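Local coordinates for protein putative glucose-6-phosphate 1-epimerase (Salmonella typhimurium, PDB 2HTB) that probably interconverts the alpha and beta anomers of glucose 6-phosphate and related hexose 6-phosphates, acting as a monomeric hexose-6-phosphate mutarotase, at residues A[92-97]-A[164-169]; A[175-180]-A[280-285]; A[250-255]-A[285-290]. One frame throughout, in Å; residues are numbered along the deposited sequence.

Contact 1. Residues A[92-97]-A[164-169]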
loop_
_atom_site.group_PDB
_atom_site.type_symbol
_atom_site.label_atom_id
_atom_site.label_comp_id
_atom_site.label_asym_id
_atom_site.label_seq_id
_atom_site.Cartn_x
_atom_site.Cartn_y
_atom_site.Cartn_z
ATOM N N VAL A 92 -2.879 1.030 -0.700
ATOM C CA VAL A 92 -1.606 0.380 -0.578
ATOM C C VAL A 92 -1.097 0.150 -2.015
ATOM O O VAL A 92 -1.409 -0.837 -2.649
ATOM C CB VAL A 92 -1.758 -0.969 0.097
ATOM C CG1 VAL A 92 -0.402 -1.621 0.259
ATOM C CG2 VAL A 92 -2.506 -0.845 1.423
ATOM N N PRO A 93 -0.309 1.086 -2.540
ATOM C CA PRO A 93 0.359 0.839 -3.876
ATOM C C PRO A 93 1.277 -0.329 -3.736
ATOM O O PRO A 93 2.002 -0.406 -2.757
ATOM C CB PRO A 93 1.149 2.147 -4.161
ATOM C CG PRO A 93 0.425 3.201 -3.331
ATOM C CD PRO A 93 0.013 2.427 -2.013
ATOM N N ILE A 94 1.145 -1.287 -4.615
ATOM C CA ILE A 94 2.132 -2.356 -4.783
ATOM C C ILE A 94 3.287 -1.864 -5.716
ATOM O O ILE A 94 3.083 -1.486 -6.940
ATOM C CB ILE A 94 1.450 -3.613 -5.388
ATOM C CG1 ILE A 94 0.358 -4.163 -4.430
ATOM C CG2 ILE A 94 2.514 -4.634 -5.764
ATOM C CD1 ILE A 94 -0.623 -5.197 -5.125
ATOM N N CYS A 95 4.479 -1.834 -5.139
ATOM C CA CYS A 95 5.668 -1.242 -5.791
ATOM C C CYS A 95 6.535 -2.394 -6.233
ATOM O O CYS A 95 7.245 -3.072 -5.382
ATOM C CB CYS A 95 6.437 -0.364 -4.816
ATOM S SG CYS A 95 5.363 1.034 -4.250
ATOM N N TRP A 96 6.518 -2.626 -7.548
ATOM C CA TRP A 96 7.167 -3.827 -8.035
ATOM C C TRP A 96 7.348 -3.737 -9.518
ATOM O O TRP A 96 6.454 -3.197 -10.214
ATOM C CB TRP A 96 6.307 -5.026 -7.642
ATOM C CG TRP A 96 6.929 -6.320 -7.808
ATOM C CD1 TRP A 96 7.531 -7.132 -6.817
ATOM C CD2 TRP A 96 6.988 -7.050 -9.006
ATOM N NE1 TRP A 96 7.971 -8.309 -7.380
ATOM C CE2 TRP A 96 7.685 -8.259 -8.730
ATOM C CE3 TRP A 96 6.518 -6.803 -10.311
ATOM C CZ2 TRP A 96 7.912 -9.199 -9.700
ATOM C CZ3 TRP A 96 6.752 -7.733 -11.284
ATOM C CH2 TRP A 96 7.427 -8.949 -10.960
ATOM N N PRO A 97 8.490 -4.216 -10.019
ATOM C CA PRO A 97 9.679 -4.900 -9.447
ATOM C C PRO A 97 10.908 -4.048 -9.054
ATOM O O PRO A 97 11.972 -4.587 -8.945
ATOM C CB PRO A 97 10.121 -5.817 -10.583
ATOM C CG PRO A 97 9.485 -5.233 -11.838
ATOM C CD PRO A 97 8.642 -4.033 -11.460
ATOM N N ILE A 164 -2.198 -8.790 3.594
ATOM C CA ILE A 164 -1.754 -8.485 2.245
ATOM C C ILE A 164 -0.444 -9.238 2.021
ATOM O O ILE A 164 0.464 -9.099 2.806
ATOM C CB ILE A 164 -1.482 -6.997 2.102
ATOM C CG1 ILE A 164 -2.726 -6.188 2.406
ATOM C CG2 ILE A 164 -1.045 -6.671 0.718
ATOM C CD1 ILE A 164 -2.420 -4.736 2.747
ATOM N N GLU A 165 -0.363 -9.952 0.908
ATOM C CA GLU A 165 0.614 -10.989 0.630
ATOM C C GLU A 165 0.808 -10.863 -0.879
ATOM O O GLU A 165 -0.145 -10.959 -1.674
ATOM C CB GLU A 165 -0.012 -12.356 0.942
ATOM C CG GLU A 165 0.733 -13.299 1.856
ATOM C CD GLU A 165 1.431 -14.540 1.140
ATOM O OE1 GLU A 165 0.721 -15.368 0.438
ATOM O OE2 GLU A 165 2.691 -14.663 1.342
ATOM N N LEU A 166 2.070 -10.621 -1.235
ATOM C CA LEU A 166 2.580 -10.441 -2.609
ATOM C C LEU A 166 3.500 -11.626 -2.873
ATOM O O LEU A 166 4.308 -11.949 -1.995
ATOM C CB LEU A 166 3.441 -9.212 -2.601
ATOM C CG LEU A 166 3.507 -8.213 -3.740
ATOM C CD1 LEU A 166 4.870 -8.100 -4.236
ATOM C CD2 LEU A 166 2.515 -8.424 -4.907
ATOM N N GLU A 167 3.400 -12.264 -4.027
ATOM C CA GLU A 167 4.238 -13.383 -4.352
ATOM C C GLU A 167 4.675 -13.357 -5.844
ATOM O O GLU A 167 3.838 -13.436 -6.735
ATOM C CB GLU A 167 3.417 -14.613 -4.119
ATOM C CG GLU A 167 4.171 -15.900 -4.140
ATOM C CD GLU A 167 3.252 -17.118 -4.006
ATOM O OE1 GLU A 167 2.946 -17.748 -5.027
ATOM O OE2 GLU A 167 2.798 -17.458 -2.912
ATOM N N ALA A 168 5.986 -13.252 -6.107
ATOM C CA ALA A 168 6.521 -13.188 -7.460
ATOM C C ALA A 168 7.271 -14.501 -7.875
ATOM O O ALA A 168 8.205 -14.991 -7.194
ATOM C CB ALA A 168 7.394 -12.017 -7.567
ATOM N N HIS A 169 6.797 -15.071 -8.968
ATOM C CA HIS A 169 7.351 -16.269 -9.585
ATOM C C HIS A 169 8.125 -15.865 -10.811
ATOM O O HIS A 169 7.635 -15.034 -11.673
ATOM C CB HIS A 169 6.195 -17.175 -10.045
ATOM C CG HIS A 169 5.390 -17.707 -8.905
ATOM N ND1 HIS A 169 5.634 -18.934 -8.338
ATOM C CD2 HIS A 169 4.409 -17.146 -8.166
ATOM C CE1 HIS A 169 4.815 -19.120 -7.314
ATOM N NE2 HIS A 169 4.073 -18.043 -7.185
#
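W96 and L166 meet in the middle of a wholly apolar contact, L166 CD1 lying 3.8 Å from W96 CD1 on the pyrrole side of the indole. L166 divides its branches: CD1 goes to the tryptophan, while CD2 meets CG2 of I94 at 3.9 Å, so one leucine touches two residues of 92-97. At the six-membered end of the indole, W96 CZ2 rests 3.6 Å from the methyl of A168, which reaches the ring obliquely. CG of W96 stands anti to the backbone N (chi1 -168°), which swings the indole over towards 164-169. One face of that ring is covered by CB of P97, a residue joined to W96 by a cis peptide bond, which folds the proline back over the indole; F150 meets the indole edge-to-face, and W146 packs against it too. At the other end V92 and I164 reach tip to tip, V92 CG2 to I164 CD1 at 4.1 Å.

No hydrogen bond joins the two segments. Their end-to-end directions differ by only 9°, with I94 and L166 CA atoms 8.4 Å apart, a spacing of stacked layers rather than of paired strands. This is the packing of a beta-sandwich, as expected of the galactose mutarotase clan: 94-95 pairs with 172-183 in one sheet, and 162-169 belongs to another, the large one packed against it.

Polar groups lie on the far side of strand 162-169. The CB of E167 points away from the contact, and its carboxylate forms salt bridges with R155 and R299.

Contact 2. Residues A[175-180]-A[280-285]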
loop_
_atom_site.group_PDB
_atom_site.type_symbol
_atom_site.label_atom_id
_atom_site.label_comp_id
_atom_site.label_asym_id
_atom_site.label_seq_id
_atom_site.Cartn_x
_atom_site.Cartn_y
_atom_site.Cartn_z
ATOM N N THR A 175 13.135 -5.291 -6.342
ATOM C CA THR A 175 13.170 -4.509 -5.154
ATOM C C THR A 175 11.760 -4.071 -5.080
ATOM O O THR A 175 11.172 -3.812 -6.116
ATOM C CB THR A 175 14.215 -3.433 -5.357
ATOM O OG1 THR A 175 15.196 -3.535 -4.316
ATOM C CG2 THR A 175 13.664 -2.150 -5.457
ATOM N N SER A 176 11.155 -4.079 -3.900
ATOM C CA SER A 176 9.714 -3.825 -3.877
ATOM C C SER A 176 9.230 -3.255 -2.553
ATOM O O SER A 176 10.035 -3.172 -1.602
ATOM C CB SER A 176 8.994 -5.113 -4.156
ATOM O OG SER A 176 9.410 -6.141 -3.257
ATOM N N ALA A 177 7.946 -2.847 -2.488
ATOM C CA ALA A 177 7.313 -2.359 -1.241
ATOM C C ALA A 177 5.776 -2.499 -1.234
ATOM O O ALA A 177 5.170 -2.521 -2.297
ATOM C CB ALA A 177 7.684 -0.913 -1.034
ATOM N N LEU A 178 5.154 -2.624 -0.073
ATOM C CA LEU A 178 3.707 -2.386 0.021
ATOM C C LEU A 178 3.636 -0.982 0.579
ATOM O O LEU A 178 4.059 -0.732 1.727
ATOM C CB LEU A 178 2.908 -3.405 0.898
ATOM C CG LEU A 178 3.222 -4.883 0.485
ATOM C CD1 LEU A 178 2.744 -6.031 1.461
ATOM C CD2 LEU A 178 2.613 -5.128 -0.865
ATOM N N HIS A 179 3.148 -0.048 -0.234
ATOM C CA HIS A 179 3.346 1.347 0.111
ATOM C C HIS A 179 2.151 1.944 0.892
ATOM O O HIS A 179 1.563 2.971 0.498
ATOM C CB HIS A 179 3.708 2.085 -1.165
ATOM C CG HIS A 179 4.197 3.493 -0.991
ATOM N ND1 HIS A 179 3.520 4.437 -0.247
ATOM C CD2 HIS A 179 5.209 4.157 -1.604
ATOM C CE1 HIS A 179 4.105 5.612 -0.381
ATOM N NE2 HIS A 179 5.138 5.463 -1.184
ATOM N N SER A 180 1.867 1.364 2.041
ATOM C CA SER A 180 0.597 1.653 2.720
ATOM C C SER A 180 0.346 3.062 3.188
ATOM O O SER A 180 1.166 3.589 3.928
ATOM C CB SER A 180 0.472 0.771 3.931
ATOM O OG SER A 180 0.392 -0.588 3.539
ATOM N N CYS A 280 2.659 7.127 5.709
ATOM C CA CYS A 280 2.899 5.817 5.093
ATOM C C CYS A 280 3.856 5.033 6.012
ATOM O O CYS A 280 4.933 5.549 6.435
ATOM C CB CYS A 280 3.489 5.998 3.735
ATOM S SG CYS A 280 2.323 6.568 2.567
ATOM N N VAL A 281 3.446 3.813 6.384
ATOM C CA VAL A 281 4.355 2.906 7.038
ATOM C C VAL A 281 4.432 1.732 6.085
ATOM O O VAL A 281 3.475 0.972 5.918
ATOM C CB VAL A 281 3.823 2.534 8.409
ATOM C CG1 VAL A 281 4.696 1.553 9.040
ATOM C CG2 VAL A 281 3.827 3.791 9.261
ATOM N N GLU A 282 5.564 1.629 5.389
ATOM C CA GLU A 282 5.667 0.702 4.253
ATOM C C GLU A 282 6.448 -0.563 4.567
ATOM O O GLU A 282 7.472 -0.506 5.258
ATOM C CB GLU A 282 6.295 1.406 3.093
ATOM C CG GLU A 282 5.872 2.850 2.971
ATOM C CD GLU A 282 6.475 3.549 1.764
ATOM O OE1 GLU A 282 7.012 2.903 0.877
ATOM O OE2 GLU A 282 6.426 4.762 1.675
ATOM N N THR A 283 5.950 -1.706 4.080
ATOM C CA THR A 283 6.695 -2.951 4.145
ATOM C C THR A 283 7.529 -3.077 2.904
ATOM O O THR A 283 7.018 -3.202 1.811
ATOM C CB THR A 283 5.772 -4.186 4.188
ATOM O OG1 THR A 283 4.836 -4.036 5.278
ATOM C CG2 THR A 283 6.657 -5.418 4.439
ATOM N N VAL A 284 8.826 -3.148 3.065
ATOM C CA VAL A 284 9.703 -2.951 1.945
ATOM C C VAL A 284 10.805 -3.977 1.840
ATOM O O VAL A 284 11.272 -4.505 2.855
ATOM C CB VAL A 284 10.338 -1.559 2.106
ATOM C CG1 VAL A 284 11.380 -1.334 1.070
ATOM C CG2 VAL A 284 9.214 -0.435 2.031
ATOM N N TYR A 285 11.256 -4.224 0.619
ATOM C CA TYR A 285 12.551 -4.893 0.390
ATOM C C TYR A 285 13.352 -4.113 -0.624
ATOM O O TYR A 285 13.055 -4.214 -1.831
ATOM C CB TYR A 285 12.321 -6.283 -0.222
ATOM C CG TYR A 285 13.359 -7.279 0.131
ATOM C CD1 TYR A 285 13.039 -8.393 0.940
ATOM C CD2 TYR A 285 14.667 -7.174 -0.364
ATOM C CE1 TYR A 285 14.037 -9.401 1.314
ATOM C CE2 TYR A 285 15.644 -8.158 -0.017
ATOM C CZ TYR A 285 15.295 -9.259 0.830
ATOM O OH TYR A 285 16.256 -10.197 1.198
#
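S176 and Y285 form a hydrogen-bonded antiparallel pair, S176 N to Y285 O at 2.8 Å and Y285 N to S176 O at 2.7 Å. L178 and T283 make the next such pair; L178 N to T283 O is short (2.7 Å), while the return bond from T283 N to L178 O is longer and more bent (136°). Past it the ladder frays at H179, the centre of an inverse gamma turn, and V281 N reaches S180 O only weakly.

Between these pairs A177 and V284 face each other as a non-hydrogen-bonded pair, their CA atoms 4.0 Å apart and A177 CB packed against V284 CG2 at 3.5 Å. L178 and T283 point to the other face, towards strand 298-308, where the T283 hydroxyl bonds to Q302 and H248.

H179 and E282, the inferred active-site residues, point the same way: H179 CG is anti to the backbone N (chi1 -169°), and E282 extends beyond CG, carrying its carboxylate up alongside the imidazole. The carboxylate stacks over one ring face, planes 29° apart, OE2 3.2 Å from H179 NE2 but badly angled for a hydrogen bond. C280 SG sits at the ring edge, 3.6 Å from CE1. R89 near H179 and D223 near E282 probably bind substrate, consistent with a mutarotase site in which, as in relatives, a histidine acid and a glutamate base act on the sugar instead of bonding to each other.

Contact 3. Residues A[250-255]-A[285-290]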
loop_
_atom_site.group_PDB
_atom_site.type_symbol
_atom_site.label_atom_id
_atom_site.label_comp_id
_atom_site.label_asym_id
_atom_site.label_seq_id
_atom_site.Cartn_x
_atom_site.Cartn_y
_atom_site.Cartn_z
ATOM N N HIS A 250 8.536 -11.206 5.619
ATOM C CA HIS A 250 9.422 -11.467 4.551
ATOM C C HIS A 250 10.208 -10.291 4.048
ATOM O O HIS A 250 10.717 -10.394 2.942
ATOM C CB HIS A 250 8.675 -12.050 3.373
ATOM C CG HIS A 250 7.715 -13.129 3.742
ATOM N ND1 HIS A 250 8.115 -14.356 4.220
ATOM C CD2 HIS A 250 6.372 -13.179 3.681
ATOM C CE1 HIS A 250 7.057 -15.118 4.458
ATOM N NE2 HIS A 250 5.988 -14.423 4.139
ATOM N N HIS A 251 10.349 -9.223 4.834
ATOM C CA HIS A 251 10.763 -7.932 4.325
ATOM C C HIS A 251 12.211 -7.756 4.761
ATOM O O HIS A 251 12.696 -8.536 5.589
ATOM C CB HIS A 251 9.957 -6.848 5.068
ATOM C CG HIS A 251 10.078 -6.990 6.555
ATOM N ND1 HIS A 251 9.590 -8.099 7.233
ATOM C CD2 HIS A 251 10.744 -6.249 7.472
ATOM C CE1 HIS A 251 9.894 -8.001 8.505
ATOM N NE2 HIS A 251 10.601 -6.892 8.680
ATOM N N LEU A 252 12.877 -6.689 4.282
ATOM C CA LEU A 252 14.222 -6.331 4.791
ATOM C C LEU A 252 14.163 -5.013 5.568
ATOM O O LEU A 252 14.881 -4.796 6.562
ATOM C CB LEU A 252 15.223 -6.170 3.637
ATOM C CG LEU A 252 16.707 -6.578 3.687
ATOM C CD1 LEU A 252 17.586 -5.488 3.028
ATOM C CD2 LEU A 252 17.297 -7.039 5.084
ATOM N N ASN A 253 13.331 -4.103 5.071
ATOM C CA ASN A 253 13.336 -2.788 5.620
ATOM C C ASN A 253 11.840 -2.413 5.966
ATOM O O ASN A 253 10.889 -3.030 5.429
ATOM C CB ASN A 253 13.927 -1.824 4.583
ATOM C CG ASN A 253 15.243 -2.317 3.933
ATOM O OD1 ASN A 253 15.316 -2.499 2.703
ATOM N ND2 ASN A 253 16.296 -2.494 4.740
ATOM N N VAL A 254 11.651 -1.366 6.790
ATOM C CA VAL A 254 10.398 -0.620 6.771
ATOM C C VAL A 254 10.654 0.811 6.305
ATOM O O VAL A 254 11.692 1.371 6.602
ATOM C CB VAL A 254 9.723 -0.631 8.206
ATOM C CG1 VAL A 254 8.508 0.235 8.251
ATOM C CG2 VAL A 254 9.427 -2.054 8.630
ATOM N N VAL A 255 9.718 1.437 5.615
ATOM C CA VAL A 255 9.860 2.859 5.333
ATOM C C VAL A 255 8.707 3.667 5.910
ATOM O O VAL A 255 7.527 3.238 5.822
ATOM C CB VAL A 255 9.960 3.147 3.767
ATOM C CG1 VAL A 255 9.773 4.639 3.473
ATOM C CG2 VAL A 255 11.250 2.639 3.246
ATOM N N TYR A 285 11.256 -4.224 0.619
ATOM C CA TYR A 285 12.551 -4.893 0.390
ATOM C C TYR A 285 13.352 -4.113 -0.624
ATOM O O TYR A 285 13.055 -4.214 -1.831
ATOM C CB TYR A 285 12.321 -6.283 -0.222
ATOM C CG TYR A 285 13.359 -7.279 0.131
ATOM C CD1 TYR A 285 13.039 -8.393 0.940
ATOM C CD2 TYR A 285 14.667 -7.174 -0.364
ATOM C CE1 TYR A 285 14.037 -9.401 1.314
ATOM C CE2 TYR A 285 15.644 -8.158 -0.017
ATOM C CZ TYR A 285 15.295 -9.259 0.830
ATOM O OH TYR A 285 16.256 -10.197 1.198
ATOM N N ALA A 286 14.310 -3.332 -0.152
ATOM C CA ALA A 286 14.912 -2.274 -0.965
ATOM C C ALA A 286 16.456 -2.119 -0.848
ATOM O O ALA A 286 17.140 -1.781 -1.868
ATOM C CB ALA A 286 14.258 -0.883 -0.633
ATOM N N THR A 287 17.005 -2.313 0.359
ATOM C CA THR A 287 18.436 -2.028 0.506
ATOM C C THR A 287 19.340 -3.233 0.068
ATOM O O THR A 287 20.562 -3.213 0.243
ATOM C CB THR A 287 18.763 -1.545 1.934
ATOM O OG1 THR A 287 18.460 -2.575 2.851
ATOM C CG2 THR A 287 17.959 -0.342 2.271
ATOM N N ALA A 288 18.695 -4.288 -0.397
ATOM C CA ALA A 288 19.347 -5.370 -1.054
ATOM C C ALA A 288 18.296 -5.961 -2.018
ATOM O O ALA A 288 17.067 -5.738 -1.868
ATOM C CB ALA A 288 19.912 -6.468 -0.029
ATOM N N PRO A 289 18.781 -6.667 -3.049
ATOM C CA PRO A 289 17.886 -7.277 -4.036
ATOM C C PRO A 289 17.283 -8.481 -3.458
ATOM O O PRO A 289 17.892 -9.132 -2.621
ATOM C CB PRO A 289 18.817 -7.610 -5.203
ATOM C CG PRO A 289 20.246 -7.680 -4.638
ATOM C CD PRO A 289 20.239 -6.868 -3.353
ATOM N N GLN A 290 16.054 -8.751 -3.839
ATOM C CA GLN A 290 15.370 -10.000 -3.483
ATOM C C GLN A 290 15.312 -10.938 -4.680
ATOM O O GLN A 290 14.807 -10.576 -5.758
ATOM C CB GLN A 290 13.953 -9.651 -3.096
ATOM C CG GLN A 290 13.345 -10.621 -2.131
ATOM C CD GLN A 290 11.950 -10.281 -1.736
ATOM O OE1 GLN A 290 11.261 -9.458 -2.416
ATOM N NE2 GLN A 290 11.488 -10.909 -0.640
HETATM O O HOH W 1 11.796 -12.529 1.735
#
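L252 lies across the phenol ring of Y285, its CB 3.9 Å from the ring centroid and almost exactly on the ring normal, a CH-pi contact. CG of Q290 covers the opposite face, so the ring is sandwiched between L252 of the other segment and Q290 of its own. CG of Y285 is anti to the backbone N (chi1 -150°), which brings the ring round beneath the leucine. At its edge, near the ring plane, comes the carbonyl O of H250, 3.7 Å from CD1. The CD1 branch of L252 goes on past the ring to the corner, close against T287 OG1 (3.0 Å) and then the methyl of A288.

N253 fastens the corner of 285-290. Its OD1 takes two backbone N-H groups, A286 N at 3.1 Å in the carbonyl plane and T287 N at 2.9 Å somewhat tilted from it. Its ND2 donates to T287 OG1, also at 2.9 Å. Three bonds thus fix the amide's rotation and hold the chain at 286-287, where it enters the corner. A water links H250 O (2.7 Å) to Q290 NE2, which also donates to R299 O.

L252 and N253 both face V284 in a classic beta bulge, where strand 253-258 begins beside 278-286. The chain then turns from 278-286 into 289-292, both neighbours of strand 172-183, while H250 and Q290 border strand 298-308 and N253 and T287 touch V225 of strand 222-226.

How the contacts relate
Contacts 1 and 2 are buried in the core, whereas contact 3 lies at the surface, its centre about 15 Å from that of the chain. All three reach the same branched antiparallel sheet. Strand 172-183 receives 92-97 on one flank, through backbone hydrogen bonds from H179 N to P93 O and T175 N to P97 O, and strand 278-286 pairs with it in contact 2. That strand is shared with contact 3 through Y285, and its E282 N bonds to V255 O. Contact 1 joins layers by hydrocarbon alone; contact 2 joins neighbouring strands by backbone bonds and carries the inferred catalytic pair; contact 3 relies on an asparagine side chain, a covered tyrosine and a bridging water.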